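Long-range contacts in galactose mutarotase-like protein (Clostridium acetobutylicum, PDB 3OS7), which probably binds carbohydrate and may interconvert the anomers of aldose sugars: residues A[14-20]-A[31-35]; A[39-43]-A[53-57]; A[94-98]-A[146-150]. One frame throughout, in Å; residues are numbered along the deposited sequence.

Overall arrangement
Contacts 1 and 2 belong to one small antiparallel sheet and touch each other, their centres about 12 Å apart: strand 28-33, which serves contact 1, lies beside strand 39-45, which serves contact 2, with Ile33 N and Leu31 O probably hydrogen-bonded to Asn39 O and Val41 N. Contact 3 is separate, its nearest atoms about 18 Å from contact 1 and about 20 Å from contact 2. Contact 2 lies deepest and is mostly aliphatic; contact 1 pairs a buried aliphatic cluster with a His-carboxylate bond; contact 3, farthest from the chain's centre and with the most surface-exposed residues, is aromatic. Each contact also has one water bridging its two segments.

Contact 1 of 3, residues A[14-20]-A[31-35]; sequences IWSEHKC and LIIPD
His18 and Asp35 meet ring edge to carboxylate, His18 ND1 donating to Asp35 OD2 over 2.9 Å with a nearly straight N-H...O angle of 171°. OD2 lies in the imidazole plane, yet the two flat groups stand almost perpendicular, 87° apart, and the donor comes to the anti side of the carboxylate. Asp35 OD2 also accepts from water 1 at 2.6 Å, and this water in turn accepts from Lys19 N. A carboxylate oxygen has lone pairs for two such donors, and Asp35, just past strand 28-33, faces His18.

Away from this polar end the contact is aliphatic. Ile14 and Leu31 reach tip to tip, CD1 to CD2, while Ile14 crosses Ile33 at about a right angle, their CD1 methyls 4.1 Å apart. Cys20, small, packs between Leu31 and Ile33: SG sits between backbone N and carbonyl carbon (chi1 70°), where Cys20 SG lies 3.6 Å from Leu31 CD1, and its CB rests against Ile33 CD1. Pro34, having no N-H to offer, lays CD against Lys19 O.

Ile14 ends strand 8-14, and residues 15-17 turn into strand 18-25, which forms an antiparallel hairpin with strand 28-33. Strand 39-45 flanks it beyond Leu31 and Ile33, and Phe62 of helix 62-67 stacks on the His18 ring.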
loop_
_atom_site.group_PDB
_atom_site.type_symbol
_atom_site.label_atom_id
_atom_site.label_comp_id
_atom_site.label_asym_id
_atom_site.label_seq_id
_atom_site.Cartn_x
_atom_site.Cartn_y
_atom_site.Cartn_z
ATOM N N ILE A 14 15.744 -7.159 -15.608
ATOM C CA ILE A 14 16.294 -7.119 -14.232
ATOM C C ILE A 14 16.321 -8.569 -13.737
ATOM O O ILE A 14 15.564 -9.405 -14.210
ATOM C CB ILE A 14 15.423 -6.189 -13.313
ATOM C CG1 ILE A 14 16.084 -5.937 -11.955
ATOM C CG2 ILE A 14 14.065 -6.780 -13.080
ATOM C CD1 ILE A 14 15.407 -4.815 -11.150
ATOM N N TRP A 15 17.226 -8.872 -12.808
ATOM C CA TRP A 15 17.383 -10.243 -12.305
ATOM C C TRP A 15 17.531 -11.239 -13.454
ATOM O O TRP A 15 16.894 -12.301 -13.461
ATOM C CB TRP A 15 16.196 -10.627 -11.423
ATOM C CG TRP A 15 16.287 -10.163 -10.035
ATOM C CD1 TRP A 15 17.246 -10.500 -9.126
ATOM C CD2 TRP A 15 15.350 -9.329 -9.340
ATOM N NE1 TRP A 15 16.976 -9.902 -7.910
ATOM C CE2 TRP A 15 15.822 -9.180 -8.020
ATOM C CE3 TRP A 15 14.175 -8.672 -9.714
ATOM C CZ2 TRP A 15 15.151 -8.411 -7.068
ATOM C CZ3 TRP A 15 13.517 -7.905 -8.776
ATOM C CH2 TRP A 15 14.006 -7.791 -7.460
ATOM N N SER A 16 18.330 -10.861 -14.451
ATOM C CA SER A 16 18.661 -11.714 -15.617
ATOM C C SER A 16 17.566 -12.038 -16.649
ATOM O O SER A 16 17.863 -12.096 -17.834
ATOM C CB SER A 16 19.339 -13.022 -15.169
ATOM O OG SER A 16 20.415 -12.726 -14.301
ATOM N N GLU A 17 16.336 -12.299 -16.224
ATOM C CA GLU A 17 15.301 -12.748 -17.154
ATOM C C GLU A 17 13.938 -12.115 -16.924
ATOM O O GLU A 17 12.950 -12.569 -17.486
ATOM C CB GLU A 17 15.167 -14.280 -17.098
ATOM C CG GLU A 17 15.064 -14.833 -15.663
ATOM C CD GLU A 17 14.777 -16.332 -15.597
ATOM O OE1 GLU A 17 14.979 -17.054 -16.601
ATOM O OE2 GLU A 17 14.341 -16.787 -14.524
ATOM N N HIS A 18 13.869 -11.051 -16.133
ATOM C CA HIS A 18 12.563 -10.418 -15.869
ATOM C C HIS A 18 12.454 -9.029 -16.457
ATOM O O HIS A 18 13.377 -8.256 -16.393
ATOM C CB HIS A 18 12.294 -10.377 -14.376
ATOM C CG HIS A 18 12.306 -11.724 -13.753
ATOM N ND1 HIS A 18 11.192 -12.541 -13.732
ATOM C CD2 HIS A 18 13.298 -12.417 -13.149
ATOM C CE1 HIS A 18 11.504 -13.681 -13.141
ATOM N NE2 HIS A 18 12.773 -13.626 -12.769
ATOM N N LYS A 19 11.310 -8.736 -17.045
ATOM C CA LYS A 19 11.090 -7.436 -17.611
ATOM C C LYS A 19 10.759 -6.461 -16.474
ATOM O O LYS A 19 10.133 -6.826 -15.461
ATOM C CB LYS A 19 10.005 -7.499 -18.678
ATOM C CG LYS A 19 10.479 -8.322 -19.914
ATOM C CD LYS A 19 9.438 -8.366 -21.034
ATOM C CE LYS A 19 9.251 -9.767 -21.595
ATOM N NZ LYS A 19 7.864 -9.904 -22.140
ATOM N N CYS A 20 11.259 -5.245 -16.579
ATOM C CA CYS A 20 10.854 -4.216 -15.635
ATOM C C CYS A 20 10.665 -2.952 -16.452
ATOM O O CYS A 20 11.145 -2.875 -17.601
ATOM C CB CYS A 20 11.887 -4.055 -14.544
ATOM S SG CYS A 20 13.462 -3.309 -15.009
ATOM N N LEU A 31 10.608 2.629 -10.669
ATOM C CA LEU A 31 10.885 1.297 -11.228
ATOM C C LEU A 31 9.751 0.384 -10.799
ATOM O O LEU A 31 9.485 0.261 -9.613
ATOM C CB LEU A 31 12.227 0.780 -10.708
ATOM C CG LEU A 31 12.619 -0.641 -11.129
ATOM C CD1 LEU A 31 12.677 -0.751 -12.656
ATOM C CD2 LEU A 31 13.959 -0.984 -10.461
ATOM N N ILE A 32 9.107 -0.281 -11.763
ATOM C CA ILE A 32 8.045 -1.188 -11.494
ATOM C C ILE A 32 8.389 -2.599 -12.007
ATOM O O ILE A 32 9.038 -2.753 -13.053
ATOM C CB ILE A 32 6.694 -0.683 -12.081
ATOM C CG1 ILE A 32 5.508 -1.500 -11.543
ATOM C CG2 ILE A 32 6.697 -0.685 -13.626
ATOM C CD1 ILE A 32 4.134 -0.878 -11.946
ATOM N N ILE A 33 7.992 -3.603 -11.214
ATOM C CA ILE A 33 8.272 -5.017 -11.523
ATOM C C ILE A 33 6.959 -5.784 -11.785
ATOM O O ILE A 33 6.340 -6.329 -10.853
ATOM C CB ILE A 33 9.027 -5.737 -10.397
ATOM C CG1 ILE A 33 10.193 -4.899 -9.829
ATOM C CG2 ILE A 33 9.541 -7.108 -10.929
ATOM C CD1 ILE A 33 11.281 -4.570 -10.821
ATOM N N PRO A 34 6.529 -5.839 -13.051
ATOM C CA PRO A 34 5.268 -6.515 -13.368
ATOM C C PRO A 34 5.172 -7.962 -12.879
ATOM O O PRO A 34 4.134 -8.342 -12.319
ATOM C CB PRO A 34 5.185 -6.413 -14.893
ATOM C CG PRO A 34 5.984 -5.196 -15.219
ATOM C CD PRO A 34 7.116 -5.187 -14.230
ATOM N N ASP A 35 6.254 -8.729 -13.013
ATOM C CA ASP A 35 6.269 -10.132 -12.591
ATOM C C ASP A 35 6.044 -10.398 -11.100
ATOM O O ASP A 35 5.678 -11.509 -10.731
ATOM C CB ASP A 35 7.598 -10.783 -12.965
ATOM C CG ASP A 35 7.629 -11.278 -14.414
ATOM O OD1 ASP A 35 6.564 -11.342 -15.052
ATOM O OD2 ASP A 35 8.722 -11.604 -14.903
HETATM O O HOH W 1 9.348 -10.684 -17.300
#

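Contact 2 of 3, residues A[39-43]-A[53-57]; sequences NVVEL and LRTPK
Val41 and Thr55 bring the two backbones closest, their CA atoms 5.0 Å apart, where the irregular segment 53-57 passes beside strand 39-43 of a five-stranded antiparallel sheet, part of the beta-sandwich fold of the galactose mutarotase family. The strand is kinked at Val41, consistent with a beta bulge, since Leu31 pairs with both Val41 and Glu42; the kink carries the Val41 carbonyl to Thr55. No direct backbone hydrogen bond joins the two segments. Water 2 bridges them instead, accepting from Leu43 N and donating to Leu53 O at 2.6 Å.

Leu53 carries most of the side-chain packing. With CG anti to the carbonyl carbon (chi1 -63°), Leu53 CD1 comes to 3.8 Å from Leu43 CB and also meets Val40 CG1; leucine's branched end can touch both. Val41, apolar, meets Pro56 CD with its CB, and Phe65 of helix 62-67 touches both residues. Arg54 turns the other way, bonding to Val71 O and forming a cation-pi contact with Tyr297.

Threonine suits its place because a hydroxyl so near the backbone can satisfy this carbonyl: Thr55 OG1 donates to Val41 O at 2.6 Å, tilted 19° from the carbonyl plane, with a C=O...O angle of 143°.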
loop_
_atom_site.group_PDB
_atom_site.type_symbol
_atom_site.label_atom_id
_atom_site.label_comp_id
_atom_site.label_asym_id
_atom_site.label_seq_id
_atom_site.Cartn_x
_atom_site.Cartn_y
_atom_site.Cartn_z
ATOM N N ASN A 39 4.802 -4.314 -8.596
ATOM C CA ASN A 39 5.297 -3.546 -7.460
ATOM C C ASN A 39 6.239 -2.450 -7.955
ATOM O O ASN A 39 7.241 -2.734 -8.603
ATOM C CB ASN A 39 5.999 -4.504 -6.490
ATOM C CG ASN A 39 6.353 -3.858 -5.157
ATOM O OD1 ASN A 39 6.721 -2.677 -5.101
ATOM N ND2 ASN A 39 6.306 -4.663 -4.076
ATOM N N VAL A 40 5.900 -1.197 -7.643
ATOM C CA VAL A 40 6.817 -0.072 -7.726
ATOM C C VAL A 40 7.816 -0.105 -6.534
ATOM O O VAL A 40 7.470 0.222 -5.407
ATOM C CB VAL A 40 6.078 1.279 -7.790
ATOM C CG1 VAL A 40 7.079 2.450 -7.869
ATOM C CG2 VAL A 40 5.116 1.293 -8.981
ATOM N N VAL A 41 9.029 -0.559 -6.805
ATOM C CA VAL A 41 10.053 -0.789 -5.791
ATOM C C VAL A 41 11.004 0.359 -5.586
ATOM O O VAL A 41 11.769 0.369 -4.621
ATOM C CB VAL A 41 10.882 -2.061 -6.096
ATOM C CG1 VAL A 41 9.981 -3.274 -6.053
ATOM C CG2 VAL A 41 11.678 -1.962 -7.433
ATOM N N GLU A 42 10.947 1.344 -6.468
ATOM C CA GLU A 42 11.755 2.536 -6.343
ATOM C C GLU A 42 10.998 3.775 -6.810
ATOM O O GLU A 42 10.332 3.731 -7.814
ATOM C CB GLU A 42 13.037 2.379 -7.177
ATOM C CG GLU A 42 14.093 3.379 -6.755
ATOM C CD GLU A 42 15.424 3.126 -7.421
ATOM O OE1 GLU A 42 15.430 3.040 -8.663
ATOM O OE2 GLU A 42 16.441 3.005 -6.696
ATOM N N LEU A 43 11.092 4.855 -6.035
ATOM C CA LEU A 43 10.605 6.182 -6.421
ATOM C C LEU A 43 11.591 7.192 -5.850
ATOM O O LEU A 43 11.734 7.297 -4.620
ATOM C CB LEU A 43 9.237 6.475 -5.856
ATOM C CG LEU A 43 8.709 7.884 -6.169
ATOM C CD1 LEU A 43 8.516 8.113 -7.702
ATOM C CD2 LEU A 43 7.432 8.177 -5.402
ATOM N N LEU A 53 10.875 4.945 -1.507
ATOM C CA LEU A 53 10.398 3.581 -1.276
ATOM C C LEU A 53 11.557 2.624 -1.019
ATOM O O LEU A 53 12.601 2.697 -1.677
ATOM C CB LEU A 53 9.597 3.032 -2.477
ATOM C CG LEU A 53 8.303 3.777 -2.805
ATOM C CD1 LEU A 53 7.722 3.396 -4.174
ATOM C CD2 LEU A 53 7.278 3.621 -1.647
ATOM N N ARG A 54 11.322 1.688 -0.113
ATOM C CA ARG A 54 12.336 0.696 0.209
ATOM C C ARG A 54 12.504 -0.252 -0.969
ATOM O O ARG A 54 11.553 -0.897 -1.375
ATOM C CB ARG A 54 11.955 -0.075 1.458
ATOM C CG ARG A 54 13.130 -0.910 1.965
ATOM C CD ARG A 54 12.622 -1.964 2.854
ATOM N NE ARG A 54 13.683 -2.631 3.584
ATOM C CZ ARG A 54 13.622 -3.882 4.016
ATOM N NH1 ARG A 54 12.534 -4.626 3.824
ATOM N NH2 ARG A 54 14.648 -4.372 4.703
ATOM N N THR A 55 13.730 -0.335 -1.490
ATOM C CA THR A 55 14.052 -1.052 -2.730
ATOM C C THR A 55 14.957 -2.254 -2.411
ATOM O O THR A 55 15.882 -2.118 -1.607
ATOM C CB THR A 55 14.832 -0.128 -3.708
ATOM O OG1 THR A 55 14.169 1.145 -3.846
ATOM C CG2 THR A 55 15.033 -0.777 -5.104
ATOM N N PRO A 56 14.728 -3.409 -3.067
ATOM C CA PRO A 56 15.666 -4.536 -2.933
ATOM C C PRO A 56 17.119 -4.159 -3.208
ATOM O O PRO A 56 17.407 -3.442 -4.165
ATOM C CB PRO A 56 15.187 -5.518 -4.015
ATOM C CG PRO A 56 13.740 -5.288 -4.095
ATOM C CD PRO A 56 13.573 -3.775 -3.910
ATOM N N LYS A 57 18.021 -4.645 -2.372
ATOM C CA LYS A 57 19.465 -4.483 -2.607
ATOM C C LYS A 57 19.921 -5.394 -3.738
ATOM O O LYS A 57 19.248 -6.378 -4.040
ATOM C CB LYS A 57 20.240 -4.835 -1.343
ATOM C CG LYS A 57 20.049 -3.830 -0.236
ATOM C CD LYS A 57 20.526 -4.374 1.102
ATOM C CE LYS A 57 20.263 -3.357 2.215
ATOM N NZ LYS A 57 21.103 -2.122 2.042
HETATM O O HOH W 2 12.742 4.404 -3.669
#

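Contact 3 of 3, residues A[94-98]-A[146-150]; sequences TYKFP and YFSHE
Tyr95 OH and His149 NE2 share the shortest direct polar bond here, 2.7 Å, in which either could be the donor. The rings meet rim to rim: NE2 lies in the tyrosine plane, and the two planes differ by only 25°. The imidazole is fixed at its other nitrogen as well, since ND1 is hydrogen-bonded to Ser174 OG, so both its polar atoms are satisfied in a buried position. Histidine suits a place with a polar partner for each ring nitrogen, and tyrosine brings a hydroxyl to the end of a long apolar plate.

Phe147 packs beside that pair. Its ring is obliquely inclined to that of Tyr95, planes 43° apart, with Phe147 CD1 3.8 Å from Tyr95 CE2. Holding CG anti to the backbone N brings the phenyl face against His149 CD2, which lies over the ring centre. Phe97 CZ closes on Phe147 CD1, and the edge of the Phe97 ring comes up in plane to Tyr146 O, Phe97 CE1 standing 3.4 Å from it. Water 3 donates to Tyr146 O at 2.6 Å and accepts from Lys96 N, linking the two backbones.

Farther out, Pro98 lies across one face of Tyr146, a CH-pi contact in which Pro98 CD is 3.8 Å from the Tyr146 ring centroid and 13° off the ring normal. The proline ring, with polarised C-H groups, suits the flat phenol face of Tyr146 near the surface.

Phe88 stacks on Tyr95, and Tyr107 meets Phe97 edge-to-face. Together these side chains join strand 93-96 of a three-stranded antiparallel sheet to the loop leading into strand 151-160, and Tyr95, Phe147 and His149 form an aromatic cluster.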
loop_
_atom_site.group_PDB
_atom_site.type_symbol
_atom_site.label_atom_id
_atom_site.label_comp_id
_atom_site.label_asym_id
_atom_site.label_seq_id
_atom_site.Cartn_x
_atom_site.Cartn_y
_atom_site.Cartn_z
ATOM N N THR A 94 -20.227 -19.239 1.964
ATOM C CA THR A 94 -19.044 -19.334 2.815
ATOM C C THR A 94 -17.796 -19.331 1.950
ATOM O O THR A 94 -17.681 -20.095 0.988
ATOM C CB THR A 94 -19.041 -20.636 3.664
ATOM O OG1 THR A 94 -20.232 -20.717 4.449
ATOM C CG2 THR A 94 -17.833 -20.696 4.604
ATOM N N TYR A 95 -16.867 -18.456 2.298
ATOM C CA TYR A 95 -15.555 -18.396 1.691
ATOM C C TYR A 95 -14.584 -19.016 2.684
ATOM O O TYR A 95 -14.609 -18.686 3.879
ATOM C CB TYR A 95 -15.194 -16.935 1.448
ATOM C CG TYR A 95 -16.017 -16.289 0.371
ATOM C CD1 TYR A 95 -17.244 -15.705 0.662
ATOM C CD2 TYR A 95 -15.580 -16.275 -0.939
ATOM C CE1 TYR A 95 -18.018 -15.136 -0.323
ATOM C CE2 TYR A 95 -16.330 -15.705 -1.923
ATOM C CZ TYR A 95 -17.550 -15.127 -1.613
ATOM O OH TYR A 95 -18.310 -14.554 -2.608
ATOM N N LYS A 96 -13.747 -19.926 2.212
ATOM C CA LYS A 96 -12.766 -20.574 3.068
ATOM C C LYS A 96 -11.439 -20.668 2.307
ATOM O O LYS A 96 -11.366 -21.289 1.248
ATOM C CB LYS A 96 -13.276 -21.935 3.515
ATOM C CG LYS A 96 -12.447 -22.578 4.620
ATOM C CD LYS A 96 -12.925 -24.005 4.877
ATOM C CE LYS A 96 -12.493 -24.508 6.233
ATOM N NZ LYS A 96 -11.038 -24.321 6.415
ATOM N N PHE A 97 -10.414 -20.006 2.839
ATOM C CA PHE A 97 -9.104 -19.938 2.190
ATOM C C PHE A 97 -8.077 -20.731 2.967
ATOM O O PHE A 97 -8.167 -20.826 4.184
ATOM C CB PHE A 97 -8.624 -18.490 2.117
ATOM C CG PHE A 97 -9.636 -17.521 1.585
ATOM C CD1 PHE A 97 -10.528 -17.887 0.579
ATOM C CD2 PHE A 97 -9.653 -16.215 2.051
ATOM C CE1 PHE A 97 -11.447 -16.985 0.085
ATOM C CE2 PHE A 97 -10.587 -15.298 1.556
ATOM C CZ PHE A 97 -11.477 -15.683 0.562
ATOM N N PRO A 98 -7.072 -21.285 2.283
ATOM C CA PRO A 98 -6.027 -21.995 3.029
ATOM C C PRO A 98 -5.274 -21.037 3.952
ATOM O O PRO A 98 -5.048 -19.920 3.562
ATOM C CB PRO A 98 -5.109 -22.522 1.923
ATOM C CG PRO A 98 -5.973 -22.623 0.727
ATOM C CD PRO A 98 -6.942 -21.485 0.830
ATOM N N TYR A 146 -11.128 -21.329 -4.616
ATOM C CA TYR A 146 -11.333 -20.722 -3.303
ATOM C C TYR A 146 -12.106 -19.388 -3.323
ATOM O O TYR A 146 -12.742 -19.024 -2.323
ATOM C CB TYR A 146 -10.005 -20.484 -2.601
ATOM C CG TYR A 146 -9.194 -21.738 -2.447
ATOM C CD1 TYR A 146 -9.571 -22.712 -1.539
ATOM C CD2 TYR A 146 -8.076 -21.949 -3.228
ATOM C CE1 TYR A 146 -8.834 -23.878 -1.397
ATOM C CE2 TYR A 146 -7.335 -23.101 -3.098
ATOM C CZ TYR A 146 -7.731 -24.068 -2.194
ATOM O OH TYR A 146 -6.997 -25.221 -2.055
ATOM N N PHE A 147 -11.997 -18.653 -4.433
ATOM C CA PHE A 147 -12.646 -17.347 -4.592
ATOM C C PHE A 147 -13.177 -17.246 -6.021
ATOM O O PHE A 147 -12.499 -16.741 -6.937
ATOM C CB PHE A 147 -11.640 -16.255 -4.283
ATOM C CG PHE A 147 -12.221 -14.908 -4.204
ATOM C CD1 PHE A 147 -12.949 -14.527 -3.098
ATOM C CD2 PHE A 147 -12.041 -13.995 -5.238
ATOM C CE1 PHE A 147 -13.493 -13.241 -3.021
ATOM C CE2 PHE A 147 -12.568 -12.709 -5.145
ATOM C CZ PHE A 147 -13.294 -12.349 -4.052
ATOM N N SER A 148 -14.372 -17.780 -6.232
ATOM C CA SER A 148 -14.845 -17.987 -7.589
ATOM C C SER A 148 -15.513 -16.744 -8.187
ATOM O O SER A 148 -16.707 -16.763 -8.547
ATOM C CB SER A 148 -15.777 -19.199 -7.653
ATOM O OG SER A 148 -15.097 -20.348 -7.174
ATOM N N HIS A 149 -14.717 -15.689 -8.330
ATOM C CA HIS A 149 -15.130 -14.475 -9.009
ATOM C C HIS A 149 -14.019 -14.042 -9.935
ATOM O O HIS A 149 -12.932 -13.680 -9.461
ATOM C CB HIS A 149 -15.372 -13.319 -8.022
ATOM C CG HIS A 149 -16.399 -13.610 -6.973
ATOM N ND1 HIS A 149 -17.748 -13.437 -7.182
ATOM C CD2 HIS A 149 -16.271 -14.046 -5.700
ATOM C CE1 HIS A 149 -18.407 -13.766 -6.083
ATOM N NE2 HIS A 149 -17.533 -14.168 -5.176
ATOM N N GLU A 150 -14.267 -14.059 -11.243
ATOM C CA GLU A 150 -13.349 -13.431 -12.187
ATOM C C GLU A 150 -13.254 -11.929 -11.899
ATOM O O GLU A 150 -14.229 -11.292 -11.520
ATOM C CB GLU A 150 -13.759 -13.693 -13.642
ATOM C CG GLU A 150 -13.627 -15.181 -14.018
ATOM C CD GLU A 150 -13.733 -15.462 -15.512
ATOM O OE1 GLU A 150 -14.703 -15.014 -16.130
ATOM O OE2 GLU A 150 -12.859 -16.182 -16.064
HETATM O O HOH W 3 -13.990 -20.559 -0.637
#